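Local coordinates for protein bacillaene synthase decarboxylase PksI (Bacillus subtilis, PDB 4Q1K) that decarboxylates the 3-methylglutaconyl group tethered to PksL to a 3-methylcrotonyl group during synthesis of the antibiotic bacillaene, at residues B[98-103]-B[240-245]; B[137-142]-B[205-210]; B[161-166]-B[232-237]; B[175-178]-B[183-186]. The protein carries 1 engineered substitution. All blocks are in the same frame, centred on the assembly; numbering follows the deposited sequence.

Contact 1. Residues B[98-103]-B[240-245]; sequences TKFTDD and RVIEQE
The Phe100 ring reaches from a loop to the side of helix 220-252 and meets Ile242 rim-on: CD1 of Ile242 lies close to the ring plane, 3.8 Å from Phe100 CE1. A chi1 of 82° places CG of Phe100 between its backbone N and carbonyl carbon, the crowded position, and from there the CZ end of the ring rests on both Ile242 and Glu245, neighbours one turn apart on the same side of the helix. Ile242 offers two methyls. Its CG1 runs beside the backbone N and ends in CD1 at the ring edge, while the other branch, CG2, meets the methyl of Thr101. That pair, Thr101 CG2 to Ile242 CG2, is tight at 3.4 Å. Thr101 suits the spot because its CG2 is small enough to fit between the helix and the ring: the same methyl that touches Ile242 also rests above the Phe100 ring, 3.6 Å from its plane and near its rim. Beyond the ring, Glu245 has an extended chain that crosses the phenylalanine at about a right angle, with CB 4.0 Å from Phe100 CE2 and OE1 3.7 Å from Phe100 CZ. The carboxylate finds its hydrogen-bond partners outside both segments, OE1 at the backbone N of Gly160 and OE2 at Thr162 OG1. Phe100 also meets the ring of His249, the active-site residue, with planes about 80° apart. No hydrogen bond joins loop and helix here; the contact is apolar, with a buried carboxylate satisfied from elsewhere, and it places aromatic carbon directly beside the catalytic histidine.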
loop_
_atom_site.group_PDB
_atom_site.type_symbol
_atom_site.label_atom_id
_atom_site.label_comp_id
_atom_site.label_asym_id
_atom_site.label_seq_id
_atom_site.Cartn_x
_atom_site.Cartn_y
_atom_site.Cartn_z
ATOM N N THR B 98 14.458 20.801 -24.977
ATOM C CA THR B 98 15.073 20.001 -23.939
ATOM C C THR B 98 14.023 18.960 -23.543
ATOM O O THR B 98 12.842 19.065 -23.938
ATOM C CB THR B 98 15.367 20.885 -22.683
ATOM O OG1 THR B 98 14.146 21.479 -22.198
ATOM C CG2 THR B 98 16.336 22.037 -23.003
ATOM N N LYS B 99 14.478 17.926 -22.845
ATOM C CA LYS B 99 13.616 16.880 -22.292
ATOM C C LYS B 99 13.943 16.760 -20.788
ATOM O O LYS B 99 15.043 17.184 -20.349
ATOM C CB LYS B 99 13.824 15.544 -22.993
ATOM C CG LYS B 99 14.074 15.572 -24.481
ATOM C CD LYS B 99 13.962 14.167 -25.058
ATOM C CE LYS B 99 14.935 13.204 -24.400
ATOM N NZ LYS B 99 16.363 13.491 -24.730
ATOM N N PHE B 100 13.013 16.208 -19.991
ATOM C CA PHE B 100 13.228 16.198 -18.514
ATOM C C PHE B 100 14.407 15.337 -18.114
ATOM O O PHE B 100 15.000 15.539 -17.067
ATOM C CB PHE B 100 11.907 15.780 -17.774
ATOM C CG PHE B 100 11.660 14.280 -17.717
ATOM C CD1 PHE B 100 12.332 13.497 -16.801
ATOM C CD2 PHE B 100 10.651 13.664 -18.499
ATOM C CE1 PHE B 100 12.060 12.105 -16.730
ATOM C CE2 PHE B 100 10.372 12.310 -18.401
ATOM C CZ PHE B 100 11.106 11.507 -17.536
ATOM N N THR B 101 14.761 14.370 -18.960
ATOM C CA THR B 101 15.904 13.506 -18.693
ATOM C C THR B 101 17.269 14.203 -18.976
ATOM O O THR B 101 18.281 13.602 -18.645
ATOM C CB THR B 101 15.842 12.208 -19.521
ATOM O OG1 THR B 101 15.552 12.559 -20.873
ATOM C CG2 THR B 101 14.759 11.318 -19.063
ATOM N N ASP B 102 17.300 15.448 -19.483
ATOM C CA ASP B 102 18.555 16.110 -19.861
ATOM C C ASP B 102 19.502 16.256 -18.677
ATOM O O ASP B 102 20.711 16.017 -18.781
ATOM C CB ASP B 102 18.325 17.451 -20.568
ATOM C CG ASP B 102 17.849 17.273 -22.021
ATOM O OD1 ASP B 102 17.881 16.153 -22.579
ATOM O OD2 ASP B 102 17.421 18.256 -22.599
ATOM N N ASP B 103 18.954 16.626 -17.533
ATOM C CA ASP B 103 19.754 16.726 -16.341
ATOM C C ASP B 103 18.964 15.828 -15.449
ATOM O O ASP B 103 17.757 15.952 -15.390
ATOM C CB ASP B 103 19.719 18.168 -15.798
ATOM C CG ASP B 103 20.694 19.097 -16.534
ATOM O OD1 ASP B 103 21.918 18.815 -16.567
ATOM O OD2 ASP B 103 20.229 20.112 -17.080
ATOM N N ARG B 240 12.541 1.933 -17.592
ATOM C CA ARG B 240 11.474 1.729 -18.539
ATOM C C ARG B 240 10.324 2.703 -18.339
ATOM O O ARG B 240 9.672 3.078 -19.300
ATOM C CB ARG B 240 10.983 0.308 -18.347
ATOM C CG ARG B 240 9.857 -0.075 -19.265
ATOM C CD ARG B 240 9.285 -1.462 -18.885
ATOM N NE ARG B 240 8.006 -1.756 -19.561
ATOM C CZ ARG B 240 7.863 -1.943 -20.881
ATOM N NH1 ARG B 240 8.920 -1.879 -21.692
ATOM N NH2 ARG B 240 6.661 -2.181 -21.406
ATOM N N VAL B 241 10.018 3.072 -17.073
ATOM C CA VAL B 241 9.013 4.056 -16.803
ATOM C C VAL B 241 9.423 5.410 -17.299
ATOM O O VAL B 241 8.612 6.092 -17.851
ATOM C CB VAL B 241 8.515 4.023 -15.281
ATOM C CG1 VAL B 241 7.373 5.030 -15.110
ATOM C CG2 VAL B 241 8.013 2.619 -14.985
ATOM N N ILE B 242 10.707 5.766 -17.183
ATOM C CA ILE B 242 11.237 7.035 -17.718
ATOM C C ILE B 242 10.986 7.076 -19.243
ATOM O O ILE B 242 10.516 8.100 -19.764
ATOM C CB ILE B 242 12.736 7.169 -17.367
ATOM C CG1 ILE B 242 12.885 7.402 -15.824
ATOM C CG2 ILE B 242 13.346 8.359 -18.073
ATOM C CD1 ILE B 242 12.100 8.611 -15.295
ATOM N N GLU B 243 11.200 5.944 -19.910
ATOM C CA GLU B 243 10.994 5.890 -21.409
ATOM C C GLU B 243 9.458 6.068 -21.641
ATOM O O GLU B 243 9.061 6.803 -22.535
ATOM C CB GLU B 243 11.365 4.533 -21.978
ATOM C CG GLU B 243 12.811 4.039 -21.986
ATOM C CD GLU B 243 12.951 2.553 -22.498
ATOM O OE1 GLU B 243 12.119 2.062 -23.316
ATOM O OE2 GLU B 243 13.911 1.848 -22.074
ATOM N N GLN B 244 8.591 5.384 -20.882
ATOM C CA GLN B 244 7.148 5.620 -21.026
ATOM C C GLN B 244 6.719 7.081 -20.786
ATOM O O GLN B 244 5.908 7.639 -21.516
ATOM C CB GLN B 244 6.402 4.669 -20.088
ATOM C CG GLN B 244 6.620 3.276 -20.557
ATOM C CD GLN B 244 6.134 2.249 -19.587
ATOM O OE1 GLN B 244 6.003 2.456 -18.367
ATOM N NE2 GLN B 244 5.912 1.093 -20.120
ATOM N N GLU B 245 7.267 7.703 -19.742
ATOM C CA GLU B 245 6.925 9.097 -19.481
ATOM C C GLU B 245 7.436 10.035 -20.583
ATOM O O GLU B 245 6.788 11.046 -20.896
ATOM C CB GLU B 245 7.578 9.491 -18.181
ATOM C CG GLU B 245 6.812 8.848 -17.000
ATOM C CD GLU B 245 7.388 9.219 -15.656
ATOM O OE1 GLU B 245 8.372 9.915 -15.597
ATOM O OE2 GLU B 245 6.861 8.775 -14.594
#

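Contact 2. Residues B[137-142]-B[205-210]; sequences IVILSR and LDYAVE
Ile139 pushes the end of its side chain against the edge of Tyr207, with CD1 near the ring plane and 3.5 Å from Tyr207 CD2. The apolar packing all passes through this one isoleucine. Its CG1 branch leaves beside the backbone N (chi1 -61°), and the long arm crosses the tyrosine obliquely, CG1 itself lying 4.0 Å from Tyr207 CE2. The same methyl also touches Ala208, roughly at a right angle to its line to the ring, with CB 3.8 Å from Ile139 CD1. Two successive helix residues thus grip one methyl, the first with the rim of a ring and the second with a single carbon. Alanine fits because the helix comes closest here, the CA atoms of Ile139 and Ala208 being 7.6 Å apart, whereas tyrosine, with CG anti to its backbone N, turns the CD2-CE2 edge of its ring to the isoleucine.

No hydrogen bond joins the two segments: 205-210 keeps its helical bonds, such as Val209 N to Leu205 O, and the strand pairs with its neighbours in the sheet. Strand 137-141 runs parallel between 116-120 and 197-199 in the main sheet of this crotonase-like fold, with Ile139 paired to Ala118 and Met120. Helix 201-215 follows strand 197-199 and lies across one face of that sheet, where Ala208 also touches Ile117 and Ala119 and, with Leu205 and Val209, reaches Ile73 of strand 71-75.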
loop_
_atom_site.group_PDB
_atom_site.type_symbol
_atom_site.label_atom_id
_atom_site.label_comp_id
_atom_site.label_asym_id
_atom_site.label_seq_id
_atom_site.Cartn_x
_atom_site.Cartn_y
_atom_site.Cartn_z
ATOM N N ILE B 137 13.906 7.639 3.163
ATOM C CA ILE B 137 13.029 8.085 4.288
ATOM C C ILE B 137 12.503 9.453 3.975
ATOM O O ILE B 137 13.334 10.350 3.611
ATOM C CB ILE B 137 13.779 8.120 5.614
ATOM C CG1 ILE B 137 14.049 6.658 6.000
ATOM C CG2 ILE B 137 12.815 8.656 6.717
ATOM C CD1 ILE B 137 15.134 6.494 7.056
ATOM N N VAL B 138 11.190 9.643 3.974
ATOM C CA VAL B 138 10.686 11.029 3.604
ATOM C C VAL B 138 10.012 11.641 4.826
ATOM O O VAL B 138 9.222 10.963 5.427
ATOM C CB VAL B 138 9.651 10.903 2.467
ATOM C CG1 VAL B 138 8.970 12.308 2.226
ATOM C CG2 VAL B 138 10.361 10.332 1.174
ATOM N N ILE B 139 10.234 12.901 5.164
ATOM C CA ILE B 139 9.487 13.494 6.316
ATOM C C ILE B 139 8.808 14.743 5.780
ATOM O O ILE B 139 9.466 15.521 5.122
ATOM C CB ILE B 139 10.519 13.985 7.387
ATOM C CG1 ILE B 139 11.367 12.790 7.893
ATOM C CG2 ILE B 139 9.754 14.600 8.592
ATOM C CD1 ILE B 139 12.727 13.286 8.493
ATOM N N LEU B 140 7.531 14.958 6.032
ATOM C CA LEU B 140 6.870 16.140 5.561
ATOM C C LEU B 140 6.588 17.124 6.712
ATOM O O LEU B 140 6.566 16.711 7.867
ATOM C CB LEU B 140 5.492 15.791 4.960
ATOM C CG LEU B 140 5.464 14.688 3.882
ATOM C CD1 LEU B 140 3.974 14.519 3.444
ATOM C CD2 LEU B 140 6.384 15.040 2.715
ATOM N N SER B 141 6.342 18.390 6.337
ATOM C CA SER B 141 5.901 19.399 7.279
ATOM C C SER B 141 4.367 19.556 7.194
ATOM O O SER B 141 3.737 19.597 6.129
ATOM C CB SER B 141 6.533 20.742 6.882
ATOM O OG SER B 141 5.620 21.821 7.165
ATOM N N ARG B 142 3.735 19.632 8.364
ATOM C CA ARG B 142 2.318 19.689 8.390
ATOM C C ARG B 142 1.721 20.886 7.620
ATOM O O ARG B 142 0.618 20.780 7.011
ATOM C CB ARG B 142 1.954 19.824 9.918
ATOM C CG ARG B 142 0.501 19.483 10.196
ATOM C CD ARG B 142 0.154 19.429 11.720
ATOM N NE ARG B 142 0.882 18.409 12.513
ATOM C CZ ARG B 142 0.955 18.472 13.850
ATOM N NH1 ARG B 142 0.377 19.476 14.505
ATOM N NH2 ARG B 142 1.571 17.536 14.547
ATOM N N LEU B 205 13.651 19.231 10.594
ATOM C CA LEU B 205 15.125 18.973 10.384
ATOM C C LEU B 205 15.704 18.376 11.652
ATOM O O LEU B 205 16.523 17.471 11.584
ATOM C CB LEU B 205 15.850 20.268 9.981
ATOM C CG LEU B 205 17.353 20.101 9.692
ATOM C CD1 LEU B 205 17.535 19.128 8.534
ATOM C CD2 LEU B 205 17.891 21.489 9.323
ATOM N N ASP B 206 15.247 18.801 12.842
ATOM C CA ASP B 206 15.745 18.190 14.052
ATOM C C ASP B 206 15.462 16.678 14.091
ATOM O O ASP B 206 16.321 15.902 14.566
ATOM C CB ASP B 206 15.088 18.798 15.324
ATOM C CG ASP B 206 15.603 20.222 15.632
ATOM O OD1 ASP B 206 16.690 20.578 15.177
ATOM O OD2 ASP B 206 14.840 20.963 16.252
ATOM N N TYR B 207 14.236 16.293 13.682
ATOM C CA TYR B 207 13.880 14.894 13.668
ATOM C C TYR B 207 14.788 14.149 12.638
ATOM O O TYR B 207 15.257 13.057 12.933
ATOM C CB TYR B 207 12.413 14.762 13.263
ATOM C CG TYR B 207 11.944 13.369 13.080
ATOM C CD1 TYR B 207 11.460 12.608 14.185
ATOM C CD2 TYR B 207 11.955 12.788 11.852
ATOM C CE1 TYR B 207 10.976 11.280 14.019
ATOM C CE2 TYR B 207 11.538 11.477 11.695
ATOM C CZ TYR B 207 11.024 10.757 12.757
ATOM O OH TYR B 207 10.592 9.499 12.476
ATOM N N ALA B 208 14.975 14.730 11.457
ATOM C CA ALA B 208 15.901 14.119 10.417
ATOM C C ALA B 208 17.290 13.886 11.008
ATOM O O ALA B 208 17.899 12.826 10.742
ATOM C CB ALA B 208 15.985 15.010 9.186
ATOM N N VAL B 209 17.817 14.866 11.739
ATOM C CA VAL B 209 19.178 14.676 12.342
ATOM C C VAL B 209 19.166 13.510 13.309
ATOM O O VAL B 209 20.092 12.682 13.372
ATOM C CB VAL B 209 19.632 15.969 13.051
ATOM C CG1 VAL B 209 20.869 15.691 13.918
ATOM C CG2 VAL B 209 19.806 17.065 12.003
ATOM N N GLU B 210 18.137 13.445 14.159
ATOM C CA GLU B 210 18.113 12.323 15.127
ATOM C C GLU B 210 18.010 10.981 14.401
ATOM O O GLU B 210 18.625 9.960 14.805
ATOM C CB GLU B 210 16.933 12.476 16.120
ATOM C CG GLU B 210 17.172 13.673 17.036
ATOM C CD GLU B 210 15.949 14.109 17.834
ATOM O OE1 GLU B 210 14.851 13.679 17.468
ATOM O OE2 GLU B 210 16.091 14.886 18.803
#

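Contact 3. Residues B[161-166]-B[232-237]; sequences ATFIVP and APLRDQ
Phe163 extends from helix 161-169 until the outer rim of its ring touches helix 220-252 at two residues, Leu234 and Gln237. The apolar part is formed chiefly with Leu234. CG of that leucine sits at the ring edge, near its plane, 3.8 Å from Phe163 CE2, and Phe163 CZ lies 3.9 Å from the leucine CA, which brings the ring right up to the helix backbone. With CG anti to the backbone N (chi1 171°), the phenylalanine stands well out from its own helix. A long aromatic is what the place calls for, since the two short axes are 11.6 Å apart. Ile164 adds a looser touch, its CD1 being 4.1 Å from Leu234 CD2.

The polar element is Gln237. Its OE1 approaches the ring edge near the ring plane, 3.5 Å from Phe163 CE1, with the amide turned 81° from the ring; the slightly positive edge hydrogens probably make this a mildly favourable electrostatic contact. The methylene CB of Gln237 packs on the same ring carbon at 3.9 Å, so an exposed glutamine closes the margin of an otherwise buried patch.

The segments, on two helices of the crotonase-like fold, run nearly antiparallel, at 162°. Two other subunits of the trimer come close: Leu234 packs on Phe171 of the third, and Thr162 OG1 is hydrogen-bonded to His229 NE2 of the second. Further along helix 220-252, Leu238 and Val241 extend the bed for Phe163, while helix 127-133 borders Ile164 through Val130 and Leu133.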
loop_
_atom_site.group_PDB
_atom_site.type_symbol
_atom_site.label_atom_id
_atom_site.label_comp_id
_atom_site.label_asym_id
_atom_site.label_seq_id
_atom_site.Cartn_x
_atom_site.Cartn_y
_atom_site.Cartn_z
ATOM N N ALA B 161 7.695 10.450 -11.753
ATOM C CA ALA B 161 6.584 10.660 -10.823
ATOM C C ALA B 161 5.616 9.483 -10.961
ATOM O O ALA B 161 5.006 9.061 -9.956
ATOM C CB ALA B 161 5.889 11.967 -11.181
ATOM N N THR B 162 5.384 8.956 -12.190
ATOM C CA THR B 162 4.298 7.904 -12.253
ATOM C C THR B 162 4.763 6.568 -11.712
ATOM O O THR B 162 3.950 5.654 -11.484
ATOM C CB THR B 162 3.828 7.681 -13.742
ATOM O OG1 THR B 162 4.943 7.121 -14.508
ATOM C CG2 THR B 162 3.436 9.047 -14.369
ATOM N N PHE B 163 6.052 6.441 -11.415
ATOM C CA PHE B 163 6.531 5.193 -10.780
ATOM C C PHE B 163 6.654 5.454 -9.256
ATOM O O PHE B 163 6.155 4.668 -8.436
ATOM C CB PHE B 163 7.906 4.898 -11.379
ATOM C CG PHE B 163 8.607 3.773 -10.665
ATOM C CD1 PHE B 163 8.141 2.482 -10.837
ATOM C CD2 PHE B 163 9.638 4.028 -9.756
ATOM C CE1 PHE B 163 8.772 1.404 -10.201
ATOM C CE2 PHE B 163 10.218 2.952 -9.057
ATOM C CZ PHE B 163 9.764 1.632 -9.282
ATOM N N ILE B 164 7.295 6.587 -8.853
ATOM C CA ILE B 164 7.662 6.750 -7.414
ATOM C C ILE B 164 6.477 7.170 -6.556
ATOM O O ILE B 164 6.410 6.849 -5.355
ATOM C CB ILE B 164 8.888 7.676 -7.258
ATOM C CG1 ILE B 164 9.613 7.451 -5.877
ATOM C CG2 ILE B 164 8.432 9.111 -7.406
ATOM C CD1 ILE B 164 10.162 6.036 -5.631
ATOM N N VAL B 165 5.519 7.874 -7.154
ATOM C CA VAL B 165 4.338 8.246 -6.356
ATOM C C VAL B 165 3.483 7.000 -5.900
ATOM O O VAL B 165 3.227 6.892 -4.734
ATOM C CB VAL B 165 3.535 9.429 -7.026
ATOM C CG1 VAL B 165 2.270 9.749 -6.149
ATOM C CG2 VAL B 165 4.443 10.708 -7.211
ATOM N N PRO B 166 3.081 6.101 -6.815
ATOM C CA PRO B 166 2.414 4.881 -6.395
ATOM C C PRO B 166 3.355 4.070 -5.477
ATOM O O PRO B 166 2.902 3.433 -4.544
ATOM C CB PRO B 166 2.154 4.120 -7.701
ATOM C CG PRO B 166 2.357 5.113 -8.846
ATOM C CD PRO B 166 3.207 6.247 -8.292
ATOM N N ALA B 232 16.832 -2.384 -5.130
ATOM C CA ALA B 232 17.144 -3.135 -6.408
ATOM C C ALA B 232 15.916 -3.061 -7.397
ATOM O O ALA B 232 16.101 -2.729 -8.570
ATOM C CB ALA B 232 17.513 -4.603 -6.086
ATOM N N PRO B 233 14.680 -3.370 -6.932
ATOM C CA PRO B 233 13.550 -3.358 -7.881
ATOM C C PRO B 233 13.243 -1.957 -8.405
ATOM O O PRO B 233 12.820 -1.856 -9.566
ATOM C CB PRO B 233 12.349 -3.859 -7.050
ATOM C CG PRO B 233 12.965 -4.514 -5.793
ATOM C CD PRO B 233 14.255 -3.781 -5.554
ATOM N N LEU B 234 13.450 -0.895 -7.604
ATOM C CA LEU B 234 13.253 0.469 -8.107
ATOM C C LEU B 234 14.328 0.772 -9.115
ATOM O O LEU B 234 14.012 1.401 -10.152
ATOM C CB LEU B 234 13.388 1.503 -6.985
ATOM C CG LEU B 234 12.179 1.631 -6.080
ATOM C CD1 LEU B 234 11.801 0.340 -5.413
ATOM C CD2 LEU B 234 12.548 2.704 -5.076
ATOM N N ARG B 235 15.611 0.388 -8.811
ATOM C CA ARG B 235 16.655 0.744 -9.786
ATOM C C ARG B 235 16.472 -0.005 -11.117
ATOM O O ARG B 235 16.722 0.547 -12.231
ATOM C CB ARG B 235 18.048 0.417 -9.159
ATOM C CG ARG B 235 18.467 1.498 -8.116
ATOM C CD ARG B 235 19.755 1.050 -7.438
ATOM N NE ARG B 235 20.189 2.032 -6.455
ATOM C CZ ARG B 235 21.038 1.769 -5.475
ATOM N NH1 ARG B 235 21.470 0.512 -5.285
ATOM N NH2 ARG B 235 21.430 2.769 -4.663
ATOM N N ASP B 236 15.978 -1.250 -11.011
ATOM C CA ASP B 236 15.706 -2.077 -12.151
ATOM C C ASP B 236 14.547 -1.564 -13.001
ATOM O O ASP B 236 14.622 -1.635 -14.212
ATOM C CB ASP B 236 15.415 -3.489 -11.675
ATOM C CG ASP B 236 15.125 -4.443 -12.828
ATOM O OD1 ASP B 236 15.986 -4.619 -13.727
ATOM O OD2 ASP B 236 13.995 -4.992 -12.862
ATOM N N GLN B 237 13.466 -1.116 -12.346
ATOM C CA GLN B 237 12.203 -0.781 -13.017
ATOM C C GLN B 237 12.110 0.643 -13.514
ATOM O O GLN B 237 11.361 0.879 -14.493
ATOM C CB GLN B 237 11.019 -1.115 -12.157
ATOM C CG GLN B 237 10.850 -2.635 -11.905
ATOM C CD GLN B 237 9.814 -2.878 -10.811
ATOM O OE1 GLN B 237 8.872 -2.111 -10.674
ATOM N NE2 GLN B 237 10.023 -3.852 -9.984
#

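Contact 4. Residues B[175-178]-B[183-186]; sequences QEIL and SYRG
Tyr184 overlaps Ile177, its ring atom CE1 3.9 Å from CG1 of the isoleucine, and carries its hydroxyl on to the helix. There OH donates to OE2 of Glu176 over 2.6 Å, a short bond. The oxygen is met on the anti side of the carboxylate and only 15° out of its plane; OE2 in turn lies near the plane of the tyrosine ring, at its edge, and the two planes are 28° apart. Glu176 reaches this point by an extended chain with CG anti to the backbone N (chi1 178°), and the full length of the glutamate is used to bring OE2 to the hydroxyl.

The tyrosine belongs to a short edge strand, 183-185, which runs antiparallel to strand 145-147 in the small three-stranded sheet of this crotonase-like domain and bonds to Tyr146 through the backbone. A helix and the strand that follows it after a brief turn are thereby joined, with the aromatic spanning the gap and the branched Ile177 packed against the ring's CE1 side and, further on, against Val165 and Leu169 of helix 161-169.

Water 1 adds a second link. It donates to the backbone O of Glu176 and to Tyr184 OH, each at 2.8 Å, so the hydroxyl gives one hydrogen bond and accepts another, which should hold its O-H direction. Glu176 OE2 also forms a salt bridge with Arg192 NH1; together the arginine and the hydroxyl would favour an ionised carboxylate at this buried position. Just past the tyrosine, Arg185 is the N-cap of helix 186-192, its backbone N bonded to Asp188 OD2.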
loop_
_atom_site.group_PDB
_atom_site.type_symbol
_atom_site.label_atom_id
_atom_site.label_comp_id
_atom_site.label_asym_id
_atom_site.label_seq_id
_atom_site.Cartn_x
_atom_site.Cartn_y
_atom_site.Cartn_z
ATOM N N GLN B 175 -3.276 7.789 -7.841
ATOM C CA GLN B 175 -4.125 8.103 -9.004
ATOM C C GLN B 175 -4.589 9.570 -8.861
ATOM O O GLN B 175 -4.608 10.303 -9.808
ATOM C CB GLN B 175 -5.365 7.232 -9.104
ATOM C CG GLN B 175 -5.121 5.730 -9.056
ATOM C CD GLN B 175 -4.025 5.346 -10.065
ATOM O OE1 GLN B 175 -2.791 5.221 -9.741
ATOM N NE2 GLN B 175 -4.447 5.231 -11.299
ATOM N N GLU B 176 -5.109 9.901 -7.658
ATOM C CA GLU B 176 -5.703 11.192 -7.467
ATOM C C GLU B 176 -4.610 12.247 -7.568
ATOM O O GLU B 176 -4.790 13.302 -8.214
ATOM C CB GLU B 176 -6.303 11.153 -6.006
ATOM C CG GLU B 176 -6.928 12.457 -5.631
ATOM C CD GLU B 176 -7.361 12.419 -4.143
ATOM O OE1 GLU B 176 -8.034 11.455 -3.769
ATOM O OE2 GLU B 176 -7.002 13.345 -3.380
ATOM N N ILE B 177 -3.496 12.005 -6.868
ATOM C CA ILE B 177 -2.386 12.996 -6.927
ATOM C C ILE B 177 -1.882 13.282 -8.338
ATOM O O ILE B 177 -1.699 14.442 -8.718
ATOM C CB ILE B 177 -1.169 12.517 -6.069
ATOM C CG1 ILE B 177 -1.596 12.660 -4.575
ATOM C CG2 ILE B 177 0.182 13.235 -6.377
ATOM C CD1 ILE B 177 -0.626 11.912 -3.570
ATOM N N LEU B 178 -1.746 12.241 -9.110
ATOM C CA LEU B 178 -1.151 12.412 -10.462
ATOM C C LEU B 178 -2.188 12.910 -11.495
ATOM O O LEU B 178 -1.830 13.836 -12.299
ATOM C CB LEU B 178 -0.539 11.105 -10.986
ATOM C CG LEU B 178 0.606 10.621 -10.121
ATOM C CD1 LEU B 178 0.978 9.175 -10.593
ATOM C CD2 LEU B 178 1.872 11.522 -10.331
ATOM N N SER B 183 -3.071 20.363 -4.828
ATOM C CA SER B 183 -2.128 20.726 -3.760
ATOM C C SER B 183 -2.607 20.240 -2.420
ATOM O O SER B 183 -3.768 20.484 -2.066
ATOM C CB SER B 183 -2.035 22.243 -3.668
ATOM O OG SER B 183 -1.245 22.671 -4.800
ATOM N N TYR B 184 -1.737 19.602 -1.647
ATOM C CA TYR B 184 -2.103 19.074 -0.328
ATOM C C TYR B 184 -1.191 19.604 0.743
ATOM O O TYR B 184 0.012 19.538 0.575
ATOM C CB TYR B 184 -1.855 17.572 -0.330
ATOM C CG TYR B 184 -2.680 16.831 -1.369
ATOM C CD1 TYR B 184 -2.310 16.762 -2.698
ATOM C CD2 TYR B 184 -3.860 16.186 -0.994
ATOM C CE1 TYR B 184 -3.140 16.101 -3.660
ATOM C CE2 TYR B 184 -4.659 15.524 -1.949
ATOM C CZ TYR B 184 -4.271 15.472 -3.273
ATOM O OH TYR B 184 -5.084 14.846 -4.182
ATOM N N ARG B 185 -1.769 20.147 1.820
ATOM C CA ARG B 185 -0.906 20.364 3.013
ATOM C C ARG B 185 -0.337 19.078 3.526
ATOM O O ARG B 185 -0.959 18.036 3.379
ATOM C CB ARG B 185 -1.690 21.053 4.163
ATOM C CG ARG B 185 -2.236 22.410 3.743
ATOM C CD ARG B 185 -1.223 23.536 3.885
ATOM N NE ARG B 185 -1.700 24.695 3.124
ATOM C CZ ARG B 185 -1.048 25.832 2.945
ATOM N NH1 ARG B 185 0.165 26.008 3.487
ATOM N NH2 ARG B 185 -1.607 26.799 2.199
ATOM N N GLY B 186 0.798 19.132 4.236
ATOM C CA GLY B 186 1.279 17.881 4.846
ATOM C C GLY B 186 0.236 17.288 5.774
ATOM O O GLY B 186 0.084 16.021 5.854
HETATM O O HOH W 1 -4.699 15.704 -6.842
#

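From the N terminus, the loop at 98-103 comes first, and contact 1 closes the longest span, returning to helix 220-252 late in the chain; the other three contacts all fall within that span. Contact 2 starts next, on strand 137-141, and closes at helix 201-215. Contact 3 opens inside it, at 161-166, but closes beyond it at 232-237, so contacts 2 and 3 cross. Contact 4, a short local closure from 175-178 to 183-186, lies inside both. Contacts 1 and 3 share helix 220-252 and touch each other. Contact 2 joins the main sheet to helix 201-215 on its face, while contact 4 binds the small sheet to helix 171-180, which packs against contact 3's helix 161-169.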